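Local coordinates for protein polymerase X (Deinococcus radiodurans, PDB 2W9M) that is a family X DNA polymerase, probably adding deoxynucleotides to a DNA strand with magnesium as cofactor, and carries a zinc-binding PHP domain, at residues 148-151 with 152-155; 134-137 with 138-141. All coordinates share one frame; numbering follows the deposited sequence.

Interaction 1: 148-151 with 152-155; sequences LENV and VFLF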
# COMPACT_ATOMS: atom_id res chain seq x y z
N LEU A 148 -19.30 -10.06 4.89
CA LEU A 148 -18.64 -9.52 6.07
C LEU A 148 -18.13 -10.65 6.96
O LEU A 148 -17.05 -10.57 7.54
CB LEU A 148 -19.56 -8.59 6.85
CG LEU A 148 -18.94 -8.00 8.13
CD1 LEU A 148 -17.64 -7.28 7.81
CD2 LEU A 148 -19.90 -7.05 8.83
N GLU A 149 -18.93 -11.71 7.08
CA GLU A 149 -18.52 -12.90 7.81
C GLU A 149 -17.27 -13.50 7.19
O GLU A 149 -16.32 -13.84 7.90
CB GLU A 149 -19.65 -13.92 7.81
CG GLU A 149 -19.18 -15.37 7.76
CD GLU A 149 -20.21 -16.31 7.13
OE1 GLU A 149 -21.39 -16.28 7.57
OE2 GLU A 149 -19.84 -17.06 6.21
N ASN A 150 -17.26 -13.62 5.87
CA ASN A 150 -16.13 -14.22 5.17
C ASN A 150 -14.86 -13.39 5.23
O ASN A 150 -13.76 -13.93 5.22
CB ASN A 150 -16.51 -14.55 3.72
CG ASN A 150 -17.46 -15.72 3.62
OD1 ASN A 150 -17.37 -16.66 4.40
ND2 ASN A 150 -18.38 -15.66 2.66
N VAL A 151 -15.02 -12.07 5.31
CA VAL A 151 -13.87 -11.17 5.47
C VAL A 151 -13.30 -11.31 6.87
O VAL A 151 -12.08 -11.28 7.06
CB VAL A 151 -14.23 -9.70 5.20
CG1 VAL A 151 -13.03 -8.81 5.44
CG2 VAL A 151 -14.75 -9.52 3.79
N VAL A 152 -14.18 -11.48 7.86
CA VAL A 152 -13.73 -11.71 9.23
C VAL A 152 -12.84 -12.95 9.33
O VAL A 152 -11.92 -12.99 10.14
CB VAL A 152 -14.91 -11.85 10.20
CG1 VAL A 152 -14.43 -12.36 11.55
CG2 VAL A 152 -15.63 -10.52 10.37
N PHE A 153 -13.11 -13.95 8.50
CA PHE A 153 -12.30 -15.16 8.49
C PHE A 153 -10.89 -14.87 7.98
O PHE A 153 -9.91 -15.36 8.54
CB PHE A 153 -12.95 -16.25 7.64
CG PHE A 153 -13.98 -17.06 8.38
CD1 PHE A 153 -15.33 -16.81 8.22
CD2 PHE A 153 -13.59 -18.08 9.24
CE1 PHE A 153 -16.27 -17.56 8.90
CE2 PHE A 153 -14.53 -18.83 9.92
CZ PHE A 153 -15.87 -18.57 9.75
N LEU A 154 -10.79 -14.09 6.90
CA LEU A 154 -9.49 -13.75 6.34
C LEU A 154 -8.65 -13.04 7.39
O LEU A 154 -7.46 -13.34 7.55
CB LEU A 154 -9.63 -12.87 5.09
CG LEU A 154 -9.82 -13.56 3.73
CD1 LEU A 154 -9.43 -15.02 3.82
CD2 LEU A 154 -11.25 -13.42 3.24
N PHE A 155 -9.26 -12.10 8.11
CA PHE A 155 -8.56 -11.31 9.11
C PHE A 155 -8.04 -12.15 10.28
O PHE A 155 -6.93 -11.94 10.76
CB PHE A 155 -9.43 -10.17 9.63
CG PHE A 155 -9.51 -8.99 8.70
CD1 PHE A 155 -10.53 -8.07 8.83
CD2 PHE A 155 -8.57 -8.82 7.70
CE1 PHE A 155 -10.61 -6.98 7.97
CE2 PHE A 155 -8.65 -7.74 6.84
CZ PHE A 155 -9.67 -6.81 6.98
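One face of the Phe155 ring is covered by CG1 of Val151, a CH-pi contact with CG1 4.3 Å from the ring centroid of Phe155. The methyl is set off toward the rim and approaches CE1. It reaches the ring because CG1 stands anti to the backbone N of Val151 (chi1 178°). The Phe153 ring is met differently. CG of Glu149 comes in at its edge, in plane, 3.8 Å from CE1 of Phe153. The carboxylate of Glu149 is nearly perpendicular to this ring, 87° between planes.

In each pair the partners stand four residues, about one turn, apart on helix 141-157, which follows the hairpin of a helix-hairpin-helix motif. Main-chain i to i+4 bonds hold the turn. Val152 N donates to Leu148 O at 3.0 Å, and Phe155 N to Val151 O at 3.1 Å. Phe153 N bonds to Glu149 O at 3.3 Å, and Leu154 N reaches Asn150 O in a weak bond. CD2 of Leu154 also lies 3.2 Å from Asn150 O.

Val151 and Phe155 are buried against Leu124 and Leu121 of helix 121-130. Glu149 and Phe153 are on the exposed side. Asn150 is buried, and its OD1 accepts a weak hydrogen bond from Arg103.

Interaction 2: 134-137 with 138-141; sequences AGLK and GFGA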
# COMPACT_ATOMS: atom_id res chain seq x y z
N ALA A 134 -24.60 -3.56 0.41
CA ALA A 134 -25.95 -4.05 0.15
C ALA A 134 -26.63 -3.25 -0.96
O ALA A 134 -27.45 -3.78 -1.71
CB ALA A 134 -26.78 -4.02 1.42
N GLY A 135 -26.28 -1.97 -1.06
CA GLY A 135 -26.90 -1.07 -2.02
C GLY A 135 -26.51 -1.32 -3.46
O GLY A 135 -27.11 -0.76 -4.38
N LEU A 136 -25.50 -2.16 -3.67
CA LEU A 136 -25.07 -2.51 -5.02
C LEU A 136 -26.00 -3.53 -5.68
O LEU A 136 -26.62 -4.35 -5.01
CB LEU A 136 -23.65 -3.09 -5.00
CG LEU A 136 -22.50 -2.13 -4.71
CD1 LEU A 136 -21.19 -2.88 -4.79
CD2 LEU A 136 -22.51 -0.97 -5.69
N LYS A 137 -26.09 -3.45 -7.01
CA LYS A 137 -26.76 -4.48 -7.80
C LYS A 137 -26.12 -5.84 -7.55
O LYS A 137 -24.90 -5.99 -7.70
CB LYS A 137 -26.64 -4.17 -9.29
CG LYS A 137 -27.89 -3.61 -9.95
CD LYS A 137 -27.86 -3.96 -11.43
CE LYS A 137 -28.49 -2.87 -12.29
NZ LYS A 137 -28.09 -3.04 -13.72
N GLY A 138 -26.93 -6.82 -7.18
CA GLY A 138 -26.43 -8.17 -6.97
C GLY A 138 -26.15 -8.48 -5.51
O GLY A 138 -26.02 -9.64 -5.12
N PHE A 139 -26.04 -7.43 -4.71
CA PHE A 139 -25.89 -7.58 -3.27
C PHE A 139 -27.13 -7.04 -2.57
O PHE A 139 -27.74 -6.07 -3.02
CB PHE A 139 -24.67 -6.81 -2.76
CG PHE A 139 -23.39 -7.18 -3.44
CD1 PHE A 139 -23.00 -6.53 -4.60
CD2 PHE A 139 -22.57 -8.16 -2.92
CE1 PHE A 139 -21.82 -6.86 -5.23
CE2 PHE A 139 -21.39 -8.49 -3.55
CZ PHE A 139 -21.01 -7.84 -4.70
N GLY A 140 -27.49 -7.66 -1.45
CA GLY A 140 -28.55 -7.17 -0.61
C GLY A 140 -28.08 -7.23 0.82
O GLY A 140 -26.92 -7.57 1.07
N ALA A 141 -28.96 -6.91 1.77
CA ALA A 141 -28.60 -6.95 3.18
C ALA A 141 -28.00 -8.30 3.57
O ALA A 141 -27.01 -8.36 4.30
CB ALA A 141 -29.81 -6.63 4.04
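Leu136 and Phe139 touch across a type II beta turn, their side chains lying side by side and pointing the same way. In Phe139, CB is 3.9 Å from Leu136 O. Its CG lies anti to the carbonyl carbon (chi1 -55°), which turns the ring back toward Leu136. CD1 of Phe139 then meets CB of Leu136 at 3.5 Å and also passes near Lys137 O. Farther out, CE1 of Phe139 nears Lys137 O and reaches CD1 of Leu136 at 4.1 Å.

Phe139 N closes the turn by bonding to Leu136 O at 3.1 Å. The donor sits above the carbonyl plane, 50° out of it. Gly138 has a positive phi of 97°, where a CB would clash with Lys137 O. CB of Ala134 packs 3.5 Å from C of Gly140. With an alanine at Phe139, CB and CD1 of Leu136 would probably lose their aromatic partner, and Lys109 its cation-pi contact.

Residues 134-141 lie in the hairpin of a helix-hairpin-helix motif, a type that commonly binds DNA, between helices 121-130 and 141-157. Leu136 and Phe139 pack on Leu113 of helix 107-115. Phe139 also touches Ile147 and Ala134 touches Ala144, both on helix 141-157.

Interaction 2 comes first along the chain, and interaction 1 follows in series. Their centres are about 18 Å apart, and they do not touch. The shared element is helix 141-157: residues 134-141 hold the beta turn just before it and run into its first residue, and residues 148-155 lie farther along it. Interaction 1 is partly buried and interaction 2 is a surface contact, though each has a buried phenylalanine. Repeated main-chain bonds hold the helical contact, whereas a single bond closes the turn and a glycine permits its shape. The neighbours differ too. Interaction 1 faces helix 121-130, while interaction 2 leans on helix 107-115 and on helix 141-157 itself.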